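Local structure of tRNA uridine(34) acetyltransferase (Methanocaldococcus infernus, 6IA8) at residues Gly142-Arg147 with Asp153-Arg158; Thr192-Cys197 with Arg230-Glu235; Cys197-Ile202 with Lys430-Glu435; Ser262-Asp267 with Ile316-Tyr321. The protein makes 5-carboxymethyluridine at the wobble position 34 of tRNAs, using acetyl-CoA, S-adenosyl-L-methionine and a [4Fe-4S] cluster. All coordinates share one frame; numbering follows the deposited sequence.

Contact 1 of 4, residues Gly142-Arg147 with Asp153-Arg158; sequences GTFPAR and DWFIKR. With SO4 (sulfate ion), chain F.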
# COMPACT_ATOMS: atom_id res chain seq x y z
N GLY A 142 -10.70 7.91 -5.75
CA GLY A 142 -9.85 9.07 -5.55
C GLY A 142 -10.55 10.28 -4.97
O GLY A 142 -9.86 11.20 -4.52
N THR A 143 -11.87 10.31 -4.96
CA THR A 143 -12.61 11.44 -4.43
C THR A 143 -13.27 11.15 -3.10
O THR A 143 -13.98 12.02 -2.57
CB THR A 143 -13.67 11.89 -5.44
OG1 THR A 143 -14.61 10.82 -5.66
CG2 THR A 143 -13.02 12.26 -6.77
N PHE A 144 -13.05 9.96 -2.53
CA PHE A 144 -13.78 9.56 -1.33
C PHE A 144 -13.58 10.53 -0.17
O PHE A 144 -14.58 10.89 0.48
CB PHE A 144 -13.35 8.14 -0.94
CG PHE A 144 -14.17 7.53 0.17
CD1 PHE A 144 -15.50 7.21 -0.02
CD2 PHE A 144 -13.60 7.23 1.40
CE1 PHE A 144 -16.22 6.64 0.99
CE2 PHE A 144 -14.30 6.66 2.40
CZ PHE A 144 -15.62 6.35 2.21
N PRO A 145 -12.37 11.03 0.10
CA PRO A 145 -12.21 11.95 1.24
C PRO A 145 -12.86 13.29 1.04
O PRO A 145 -13.02 14.04 2.01
CB PRO A 145 -10.68 12.09 1.37
CG PRO A 145 -10.11 10.88 0.66
CD PRO A 145 -11.07 10.62 -0.46
N ALA A 146 -13.26 13.62 -0.19
CA ALA A 146 -13.98 14.86 -0.45
C ALA A 146 -15.49 14.71 -0.34
O ALA A 146 -16.21 15.71 -0.36
CB ALA A 146 -13.64 15.40 -1.85
N ARG A 147 -15.99 13.48 -0.25
CA ARG A 147 -17.42 13.27 -0.09
C ARG A 147 -17.89 13.68 1.31
O ARG A 147 -17.10 13.83 2.25
CB ARG A 147 -17.79 11.80 -0.34
CG ARG A 147 -17.37 11.27 -1.71
CD ARG A 147 -18.20 11.89 -2.82
NE ARG A 147 -19.60 11.49 -2.74
CZ ARG A 147 -20.11 10.39 -3.28
NH1 ARG A 147 -19.32 9.56 -3.96
NH2 ARG A 147 -21.40 10.12 -3.18
N ASP A 153 -18.97 7.54 6.21
CA ASP A 153 -19.24 6.67 7.35
C ASP A 153 -20.18 5.55 6.93
O ASP A 153 -19.95 4.38 7.25
CB ASP A 153 -19.84 7.47 8.51
CG ASP A 153 -18.85 8.41 9.14
OD1 ASP A 153 -17.65 8.38 8.75
OD2 ASP A 153 -19.26 9.16 10.04
N TRP A 154 -21.24 5.90 6.20
CA TRP A 154 -22.21 4.90 5.76
C TRP A 154 -21.57 3.89 4.83
O TRP A 154 -21.77 2.68 4.98
CB TRP A 154 -23.40 5.60 5.09
CG TRP A 154 -24.34 4.68 4.38
CD1 TRP A 154 -25.39 3.98 4.94
CD2 TRP A 154 -24.33 4.35 2.98
NE1 TRP A 154 -26.02 3.23 3.96
CE2 TRP A 154 -25.40 3.45 2.76
CE3 TRP A 154 -23.53 4.74 1.90
CZ2 TRP A 154 -25.67 2.92 1.50
CZ3 TRP A 154 -23.80 4.22 0.65
CH2 TRP A 154 -24.86 3.31 0.46
N PHE A 155 -20.75 4.35 3.88
CA PHE A 155 -20.17 3.45 2.90
C PHE A 155 -19.28 2.41 3.57
O PHE A 155 -19.35 1.21 3.27
CB PHE A 155 -19.38 4.25 1.86
CG PHE A 155 -18.99 3.45 0.66
CD1 PHE A 155 -17.86 2.67 0.68
CD2 PHE A 155 -19.76 3.49 -0.49
CE1 PHE A 155 -17.49 1.94 -0.44
CE2 PHE A 155 -19.41 2.77 -1.61
CZ PHE A 155 -18.28 1.99 -1.60
N ILE A 156 -18.42 2.87 4.47
CA ILE A 156 -17.53 1.94 5.16
C ILE A 156 -18.33 1.03 6.08
O ILE A 156 -18.04 -0.18 6.19
CB ILE A 156 -16.44 2.69 5.94
CG1 ILE A 156 -15.54 3.47 4.96
CG2 ILE A 156 -15.64 1.69 6.78
CD1 ILE A 156 -14.87 2.67 3.91
N LYS A 157 -19.33 1.58 6.77
CA LYS A 157 -20.20 0.78 7.63
C LYS A 157 -20.78 -0.39 6.86
O LYS A 157 -20.78 -1.53 7.34
CB LYS A 157 -21.32 1.65 8.19
CG LYS A 157 -22.33 0.89 8.99
CD LYS A 157 -23.50 1.82 9.45
CE LYS A 157 -24.65 1.03 9.97
NZ LYS A 157 -25.27 0.15 8.94
N ARG A 158 -21.29 -0.12 5.65
CA ARG A 158 -21.97 -1.16 4.89
C ARG A 158 -21.00 -2.20 4.35
O ARG A 158 -21.38 -3.38 4.19
CB ARG A 158 -22.77 -0.52 3.74
CG ARG A 158 -23.95 0.32 4.19
CD ARG A 158 -24.99 -0.54 4.93
NE ARG A 158 -25.67 -1.46 4.01
CZ ARG A 158 -26.30 -2.57 4.37
NH1 ARG A 158 -26.31 -2.93 5.64
NH2 ARG A 158 -26.89 -3.31 3.46
S SO4 F . -28.42 1.11 6.54
O1 SO4 F . -27.56 1.84 7.48
O2 SO4 F . -28.00 -0.29 6.50
O3 SO4 F . -29.80 1.19 6.99
O4 SO4 F . -28.32 1.68 5.19

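Contact 2 of 4, residues Thr192-Cys197 with Arg230-Glu235; sequences TRPDYC and RGHSVE. With SO4 (sulfate ion), chain C.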
# COMPACT_ATOMS: atom_id res chain seq x y z
N THR A 192 -6.71 8.71 -2.79
CA THR A 192 -7.11 10.11 -2.75
C THR A 192 -6.16 10.99 -3.55
O THR A 192 -5.00 10.63 -3.78
CB THR A 192 -7.17 10.64 -1.31
OG1 THR A 192 -7.81 11.94 -1.27
CG2 THR A 192 -5.75 10.74 -0.73
N ARG A 193 -6.67 12.14 -4.00
CA ARG A 193 -5.82 13.13 -4.63
C ARG A 193 -4.98 13.81 -3.56
O ARG A 193 -5.44 13.99 -2.43
CB ARG A 193 -6.65 14.18 -5.37
CG ARG A 193 -7.62 13.61 -6.40
CD ARG A 193 -8.31 14.73 -7.18
NE ARG A 193 -9.39 14.23 -8.02
CZ ARG A 193 -9.94 14.92 -9.01
NH1 ARG A 193 -10.92 14.38 -9.73
NH2 ARG A 193 -9.51 16.15 -9.29
N PRO A 194 -3.73 14.16 -3.87
CA PRO A 194 -2.86 14.74 -2.83
C PRO A 194 -3.44 15.97 -2.16
O PRO A 194 -3.13 16.21 -0.99
CB PRO A 194 -1.58 15.08 -3.59
CG PRO A 194 -1.55 14.09 -4.75
CD PRO A 194 -3.01 13.97 -5.15
N ASP A 195 -4.25 16.77 -2.85
CA ASP A 195 -4.82 17.97 -2.25
C ASP A 195 -6.10 17.70 -1.45
O ASP A 195 -6.64 18.63 -0.86
CB ASP A 195 -5.10 19.03 -3.32
CG ASP A 195 -5.97 18.51 -4.45
OD1 ASP A 195 -5.86 17.31 -4.81
OD2 ASP A 195 -6.77 19.30 -5.00
N TYR A 196 -6.58 16.46 -1.41
CA TYR A 196 -7.66 16.05 -0.51
C TYR A 196 -7.10 15.34 0.72
O TYR A 196 -7.69 14.36 1.18
CB TYR A 196 -8.65 15.11 -1.20
CG TYR A 196 -9.44 15.65 -2.36
CD1 TYR A 196 -9.62 17.00 -2.54
CD2 TYR A 196 -10.03 14.77 -3.28
CE1 TYR A 196 -10.35 17.49 -3.63
CE2 TYR A 196 -10.75 15.23 -4.36
CZ TYR A 196 -10.91 16.59 -4.53
OH TYR A 196 -11.63 17.04 -5.61
N CYS A 197 -5.98 15.78 1.26
CA CYS A 197 -5.32 15.05 2.35
C CYS A 197 -4.92 15.99 3.47
O CYS A 197 -3.76 16.04 3.89
CB CYS A 197 -4.11 14.32 1.80
SG CYS A 197 -3.85 12.84 2.63
N ARG A 230 -3.59 18.72 -14.06
CA ARG A 230 -3.88 17.99 -12.83
C ARG A 230 -4.21 18.99 -11.71
O ARG A 230 -3.82 20.16 -11.75
CB ARG A 230 -2.70 17.10 -12.42
CG ARG A 230 -2.11 16.26 -13.55
CD ARG A 230 -3.10 15.29 -14.17
NE ARG A 230 -3.60 14.30 -13.22
CZ ARG A 230 -4.16 13.14 -13.56
NH1 ARG A 230 -4.27 12.81 -14.84
NH2 ARG A 230 -4.58 12.30 -12.62
N GLY A 231 -4.95 18.51 -10.72
CA GLY A 231 -5.46 19.41 -9.70
C GLY A 231 -4.63 19.48 -8.44
O GLY A 231 -5.17 19.85 -7.39
N HIS A 232 -3.34 19.15 -8.52
CA HIS A 232 -2.49 19.17 -7.34
C HIS A 232 -1.06 19.50 -7.75
O HIS A 232 -0.70 19.47 -8.92
CB HIS A 232 -2.53 17.84 -6.59
CG HIS A 232 -1.81 16.73 -7.29
ND1 HIS A 232 -2.43 15.91 -8.20
CD2 HIS A 232 -0.52 16.32 -7.23
CE1 HIS A 232 -1.56 15.03 -8.67
NE2 HIS A 232 -0.40 15.25 -8.08
N SER A 233 -0.25 19.81 -6.75
CA SER A 233 1.15 20.17 -6.92
C SER A 233 2.04 19.14 -6.23
O SER A 233 1.57 18.29 -5.47
CB SER A 233 1.41 21.56 -6.33
OG SER A 233 1.25 21.48 -4.91
N VAL A 234 3.34 19.22 -6.49
CA VAL A 234 4.26 18.36 -5.76
C VAL A 234 4.29 18.78 -4.29
O VAL A 234 4.42 17.94 -3.40
CB VAL A 234 5.66 18.38 -6.38
CG1 VAL A 234 6.36 19.71 -6.14
CG2 VAL A 234 6.47 17.23 -5.78
N GLU A 235 4.16 20.09 -4.03
CA GLU A 235 4.05 20.56 -2.65
C GLU A 235 2.91 19.87 -1.91
O GLU A 235 3.05 19.52 -0.73
CB GLU A 235 3.88 22.08 -2.61
CG GLU A 235 5.13 22.86 -2.98
CD GLU A 235 5.43 22.91 -4.48
OE1 GLU A 235 4.54 22.60 -5.31
OE2 GLU A 235 6.56 23.27 -4.84
S SO4 C . -5.36 15.03 -10.06
O1 SO4 C . -5.09 15.99 -8.99
O2 SO4 C . -4.13 14.32 -10.43
O3 SO4 C . -6.36 14.07 -9.62
O4 SO4 C . -5.86 15.75 -11.22

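Contact 3 of 4, residues Cys197-Ile202 with Lys430-Glu435; sequences CSEKEI and KPFRKE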
# COMPACT_ATOMS: atom_id res chain seq x y z
N CYS A 197 -5.98 15.78 1.26
CA CYS A 197 -5.32 15.05 2.35
C CYS A 197 -4.92 15.99 3.47
O CYS A 197 -3.76 16.04 3.89
CB CYS A 197 -4.11 14.32 1.80
SG CYS A 197 -3.85 12.84 2.63
N SER A 198 -5.89 16.75 3.97
CA SER A 198 -5.71 17.68 5.07
C SER A 198 -5.72 16.94 6.40
O SER A 198 -6.10 15.75 6.48
CB SER A 198 -6.83 18.71 5.09
OG SER A 198 -8.05 17.98 5.29
N GLU A 199 -5.35 17.66 7.46
CA GLU A 199 -5.44 17.08 8.80
C GLU A 199 -6.87 16.63 9.08
O GLU A 199 -7.08 15.54 9.62
CB GLU A 199 -4.99 18.06 9.88
CG GLU A 199 -3.56 18.54 9.72
CD GLU A 199 -3.08 19.35 10.92
OE1 GLU A 199 -3.85 19.55 11.88
OE2 GLU A 199 -1.92 19.79 10.91
N LYS A 200 -7.85 17.45 8.70
CA LYS A 200 -9.25 17.11 8.94
C LYS A 200 -9.61 15.81 8.24
O LYS A 200 -10.24 14.93 8.84
CB LYS A 200 -10.15 18.24 8.46
CG LYS A 200 -11.63 17.92 8.51
N GLU A 201 -9.19 15.66 6.98
CA GLU A 201 -9.49 14.44 6.24
C GLU A 201 -8.72 13.25 6.80
O GLU A 201 -9.22 12.11 6.79
CB GLU A 201 -9.18 14.65 4.75
CG GLU A 201 -10.32 15.34 4.01
CD GLU A 201 -9.84 16.31 2.94
OE1 GLU A 201 -10.66 16.69 2.07
OE2 GLU A 201 -8.65 16.69 2.96
N ILE A 202 -7.49 13.46 7.26
CA ILE A 202 -6.76 12.35 7.87
C ILE A 202 -7.46 11.90 9.16
O ILE A 202 -7.59 10.70 9.43
CB ILE A 202 -5.29 12.72 8.13
CG1 ILE A 202 -4.57 12.94 6.79
CG2 ILE A 202 -4.62 11.64 8.93
CD1 ILE A 202 -3.20 13.50 6.90
N LYS A 430 6.41 16.10 12.97
CA LYS A 430 5.47 17.14 13.39
C LYS A 430 4.07 16.55 13.41
O LYS A 430 3.22 16.88 12.59
CB LYS A 430 5.55 18.36 12.47
CG LYS A 430 6.74 19.28 12.77
CD LYS A 430 6.68 20.56 11.95
CE LYS A 430 7.85 21.51 12.31
NZ LYS A 430 7.61 22.90 11.80
N PRO A 431 3.80 15.65 14.34
CA PRO A 431 2.45 15.08 14.42
C PRO A 431 1.45 16.09 14.94
O PRO A 431 1.80 17.09 15.57
CB PRO A 431 2.61 13.93 15.41
CG PRO A 431 3.76 14.38 16.30
CD PRO A 431 4.71 15.12 15.37
N PHE A 432 0.18 15.85 14.62
CA PHE A 432 -0.93 16.66 15.10
C PHE A 432 -1.97 15.86 15.86
O PHE A 432 -2.81 16.47 16.51
CB PHE A 432 -1.62 17.37 13.93
CG PHE A 432 -2.18 16.43 12.90
CD1 PHE A 432 -3.49 15.98 13.01
CD2 PHE A 432 -1.39 15.97 11.84
CE1 PHE A 432 -4.00 15.09 12.08
CE2 PHE A 432 -1.89 15.08 10.91
CZ PHE A 432 -3.20 14.65 11.03
N ARG A 433 -1.99 14.54 15.77
CA ARG A 433 -3.00 13.74 16.45
C ARG A 433 -2.84 13.88 17.95
O ARG A 433 -1.71 13.88 18.47
CB ARG A 433 -2.87 12.27 16.05
CG ARG A 433 -3.40 11.91 14.62
CD ARG A 433 -4.92 12.11 14.54
NE ARG A 433 -5.65 11.27 15.49
CZ ARG A 433 -6.97 11.08 15.47
NH1 ARG A 433 -7.70 11.65 14.53
NH2 ARG A 433 -7.55 10.30 16.38
N LYS A 434 -3.97 13.93 18.66
CA LYS A 434 -3.97 14.12 20.10
C LYS A 434 -3.19 13.03 20.81
O LYS A 434 -2.58 13.27 21.85
CB LYS A 434 -5.41 14.17 20.63
CG LYS A 434 -6.32 13.05 20.09
CD LYS A 434 -7.76 13.16 20.62
CE LYS A 434 -7.86 12.75 22.09
NZ LYS A 434 -9.28 12.62 22.54
N GLU A 435 -3.17 11.82 20.26
CA GLU A 435 -2.54 10.73 21.00
C GLU A 435 -1.05 10.59 20.73
O GLU A 435 -0.41 9.75 21.36
CB GLU A 435 -3.26 9.41 20.72
CG GLU A 435 -3.54 9.09 19.28
CD GLU A 435 -4.84 9.71 18.74
OE1 GLU A 435 -4.78 10.85 18.27
OE2 GLU A 435 -5.89 9.05 18.70

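Contact 4 of 4, residues Ser262-Asp267 with Ile316-Tyr321; sequences SSIEMD and IEVISY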
# COMPACT_ATOMS: atom_id res chain seq x y z
N SER A 262 7.28 14.82 -20.28
CA SER A 262 8.33 14.07 -19.62
C SER A 262 9.23 13.40 -20.65
O SER A 262 9.11 13.58 -21.86
CB SER A 262 7.72 13.05 -18.66
OG SER A 262 8.67 12.66 -17.66
N SER A 263 10.17 12.60 -20.16
CA SER A 263 11.11 11.87 -21.00
C SER A 263 11.60 10.67 -20.22
O SER A 263 11.35 10.54 -19.02
CB SER A 263 12.28 12.76 -21.42
OG SER A 263 13.12 13.02 -20.30
N ILE A 264 12.30 9.77 -20.92
CA ILE A 264 12.86 8.61 -20.25
C ILE A 264 13.79 9.05 -19.13
O ILE A 264 13.67 8.59 -17.99
CB ILE A 264 13.58 7.69 -21.26
CG1 ILE A 264 12.54 7.00 -22.16
CG2 ILE A 264 14.44 6.67 -20.54
CD1 ILE A 264 13.15 6.19 -23.30
N GLU A 265 14.71 9.98 -19.43
CA GLU A 265 15.65 10.43 -18.41
C GLU A 265 14.94 11.18 -17.29
O GLU A 265 15.30 11.03 -16.12
CB GLU A 265 16.72 11.31 -19.04
CG GLU A 265 17.82 11.70 -18.06
CD GLU A 265 18.53 10.49 -17.46
OE1 GLU A 265 18.72 9.49 -18.18
OE2 GLU A 265 18.89 10.54 -16.26
N MET A 266 13.95 12.00 -17.62
CA MET A 266 13.17 12.68 -16.59
C MET A 266 12.45 11.68 -15.69
O MET A 266 12.40 11.86 -14.46
CB MET A 266 12.17 13.63 -17.24
CG MET A 266 11.53 14.62 -16.27
SD MET A 266 10.55 15.93 -17.06
CE MET A 266 11.63 16.38 -18.39
N ASP A 267 11.84 10.65 -16.28
CA ASP A 267 11.18 9.63 -15.47
C ASP A 267 12.17 8.90 -14.57
O ASP A 267 11.87 8.64 -13.40
CB ASP A 267 10.45 8.63 -16.37
CG ASP A 267 9.14 9.18 -16.93
OD1 ASP A 267 8.54 10.15 -16.36
OD2 ASP A 267 8.67 8.60 -17.91
N ILE A 316 9.24 -0.34 -20.54
CA ILE A 316 10.09 -1.38 -19.96
C ILE A 316 11.40 -0.79 -19.46
O ILE A 316 11.87 -1.13 -18.38
CB ILE A 316 10.33 -2.50 -21.00
CG1 ILE A 316 9.01 -3.24 -21.28
CG2 ILE A 316 11.41 -3.48 -20.51
CD1 ILE A 316 9.10 -4.20 -22.46
N GLU A 317 12.01 0.10 -20.25
CA GLU A 317 13.27 0.71 -19.84
C GLU A 317 13.09 1.48 -18.55
O GLU A 317 13.90 1.35 -17.63
CB GLU A 317 13.79 1.63 -20.95
CG GLU A 317 14.24 0.91 -22.20
CD GLU A 317 14.66 1.85 -23.30
OE1 GLU A 317 14.69 3.07 -23.05
OE2 GLU A 317 14.95 1.37 -24.42
N VAL A 318 12.05 2.30 -18.45
CA VAL A 318 11.85 3.13 -17.25
C VAL A 318 11.51 2.26 -16.04
O VAL A 318 12.06 2.45 -14.94
CB VAL A 318 10.76 4.18 -17.51
CG1 VAL A 318 10.46 4.95 -16.24
CG2 VAL A 318 11.23 5.13 -18.61
N ILE A 319 10.60 1.31 -16.21
CA ILE A 319 10.16 0.54 -15.04
C ILE A 319 11.28 -0.38 -14.58
O ILE A 319 11.46 -0.61 -13.38
CB ILE A 319 8.87 -0.24 -15.36
CG1 ILE A 319 7.71 0.75 -15.61
CG2 ILE A 319 8.52 -1.17 -14.21
CD1 ILE A 319 6.45 0.09 -16.13
N SER A 320 12.06 -0.91 -15.52
CA SER A 320 13.19 -1.75 -15.15
C SER A 320 14.23 -0.96 -14.35
O SER A 320 14.73 -1.42 -13.31
CB SER A 320 13.83 -2.34 -16.41
OG SER A 320 12.98 -3.32 -16.99
N TYR A 321 14.52 0.26 -14.78
CA TYR A 321 15.37 1.13 -13.98
C TYR A 321 14.78 1.34 -12.59
O TYR A 321 15.47 1.19 -11.58
CB TYR A 321 15.57 2.49 -14.68
CG TYR A 321 16.34 3.45 -13.83
CD1 TYR A 321 17.73 3.36 -13.72
CD2 TYR A 321 15.69 4.40 -13.06
CE1 TYR A 321 18.45 4.23 -12.91
CE2 TYR A 321 16.39 5.25 -12.23
CZ TYR A 321 17.76 5.17 -12.16
OH TYR A 321 18.43 6.03 -11.32

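Contact 1 of 4, residues Gly142-Arg147 with Asp153-Arg158
In the radical SAM domain, the loop between strand 134-140 and helix 149-164 turns back on the helix that follows it, and the ring of Phe144 carries this contact to Phe155 and Ile156. Phe144 is the first residue of a short 3-10 turn. With CG trans to the backbone nitrogen (chi1 -172°), its ring extends from the turn toward the helix. The outer rim of the ring does the touching: CE1 of Phe144 lies 4.1 Å from CB of Phe155, which sits close to the ring plane, while CZ of Phe144 is 4.0 Å from CG1 of Ile156. The two rings form an offset edge-to-face pair, the edge of Phe144 turned to the face of Phe155, with centroids 5.9 Å apart and planes at 63°. This is a strand-loop-helix unit of the radical SAM barrel, and further apolar groups, Ile190 of strand 184-192 and Leu208 of helix 199-208, also pack against Phe144. A bond of 3.0 Å from Ala146 N to Thr143 O closes the turn that bears the ring. On another side of the helix, a sulfate, probably from the crystallisation liquor, is bound by Trp154 NE1, 3.0 Å from its O4 and in the indole plane, and by Lys157 NZ, 3.2 Å from its O1. Arg158 contributes the face of its guanidinium, placing NH1 3.3 Å from sulfate O2, and its CG rests over one face of the Trp154 ring, offset toward the rim. Lys157 NZ also forms salt bridges with Asp161 and Glu167.

Contact 2 of 4, residues Thr192-Cys197 with Arg230-Glu235
Pro194 lays its CG over one face of the His232 imidazole, 3.6 Å from the ring centroid and 16° off the normal, a CH-pi contact. Beside it, Asp195 OD2 stands 2.9 Å from Gly231 O, two acceptors with no hydrogen bond between them, probably an unfavourable approach. Asp195 OD1 is buried here and has no polar partner.

A sulfate, probably from the crystallisation liquor, fixes the imidazole edge: His232 ND1 donates to its O1 at 2.8 Å, almost straight at 177°. Arg230 NE reaches sulfate O2 at 2.8 Å, in the guanidinium plane, NH2 of the same arginine joins at that oxygen, and Gly231 N binds O4 at 2.9 Å. With ND1 donating to the sulfate and NE2 to Val217 O, both ring nitrogens seem to act as donors, so the imidazole is probably protonated, its charge matched by the anion. A leucine in its place would probably leave Val217 O without this donor and the sulfate with a weaker grip.

Ser233, next in the chain, is the N-cap of helix 234-245, whose Thr237 touches both Pro194 and His232. The loop after strand 184-192 meets the start of that helix, with Leu225 of helix 222-227 and Val217 of strand 212-218 both at His232.

Contact 3 of 4, residues Cys197-Ile202 with Lys430-Glu435
Glu199 lies along one face of the Phe432 ring, its carboxylate stacked on the ring with the planes only 8° apart. The side chains run past each other in opposite directions: CG of Glu199 is 3.9 Å from the ring centroid and 5° off the normal, a CH-pi contact, while CD of Glu199 is 3.6 Å from CG of Phe432. Ile202, one turn further along, meets the ring at its edge, CG2 lying 3.9 Å from CZ of Phe432. The ring reaches this place with its CG between backbone N and carbonyl carbon (chi1 60°).

Helix 199-208 starts with a capping box, Glu201 N to Ser198 OG and Ser198 N to Glu201 OE2. In the opposing loop of the acetyltransferase domain, Arg433 grips Glu435 side-on through NE and NH2, and its NH1 bonds to Asn203 of the helix. An alanine in place of the phenylalanine would probably open a gap beside Ile202 and leave the aliphatic part of Glu199 without its cover.

No hydrogen bond joins the segments, and a carboxylate against an aromatic face is probably not favoured electrostatically, so the hold likely rests on CH-pi and dispersion contacts of the Glu199 methylenes and Ile202.

Contact 4 of 4, residues Ser262-Asp267 with Ile316-Tyr321
Val318 points its two methyls at helix 264-276 from helix 312-325, two helices from successive beta-alpha units of the radical SAM barrel. One branch goes to each neighbour: CG1 meets CB of Asp267 at 3.7 Å, and CG2 meets CG2 of Ile264 at 4.0 Å. With chi1 at 174°, CG1 points opposite the backbone N and toward the aspartate, which leaves CG2 for the isoleucine a turn earlier. Ile264 and Val318 pass at a slant, and so do Ile264 and Glu317, where the extended glutamate brings OE1 to 3.5 Å from CD1 of Ile264. This is an apolar methyl beside a carboxylate oxygen, without a hydrogen bond; the other oxygen, OE2, lies close to the carboxylate of Glu313, a like charge. Tyr310, in the loop ahead of helix 312-325, packs on both Ile264 and Val318 and hydrogen-bonds Asp267 OD2, which also takes Gly258 N. The acid therefore gives its CB to the apolar contact and its oxygens to the surrounding loops. Ser263 is the N-cap of helix 264-276, its OG accepting from Met266 N at 3.0 Å. In the partner helix, Ser320 N and OG bond Ile316 O from opposite faces of the carbonyl plane. Just ahead of the N-cap, Ser262 OG donates to Asp267 OD1 at 2.8 Å, arriving 61° above the carboxylate plane.

In the fold
From the N terminus, contact 1 closes a short loop between strand 134-140 and helix 149-164. Contact 2 then opens at the end of strand 184-192 and closes at the start of helix 234-245. Contact 3 begins at Cys197, which it shares with contact 2, and crosses it, since its second segment lies far on, in the acetyltransferase domain; it ties helix 199-208 to that domain. Contact 4 closes the loop from helix 264-276 to helix 312-325 and is nested inside the long loop closed by contact 3. Contacts 1, 2 and 3 touch one another, with Pro145 against Thr192, whereas contact 4 stands apart, its nearest atoms about 12 Å from contact 2.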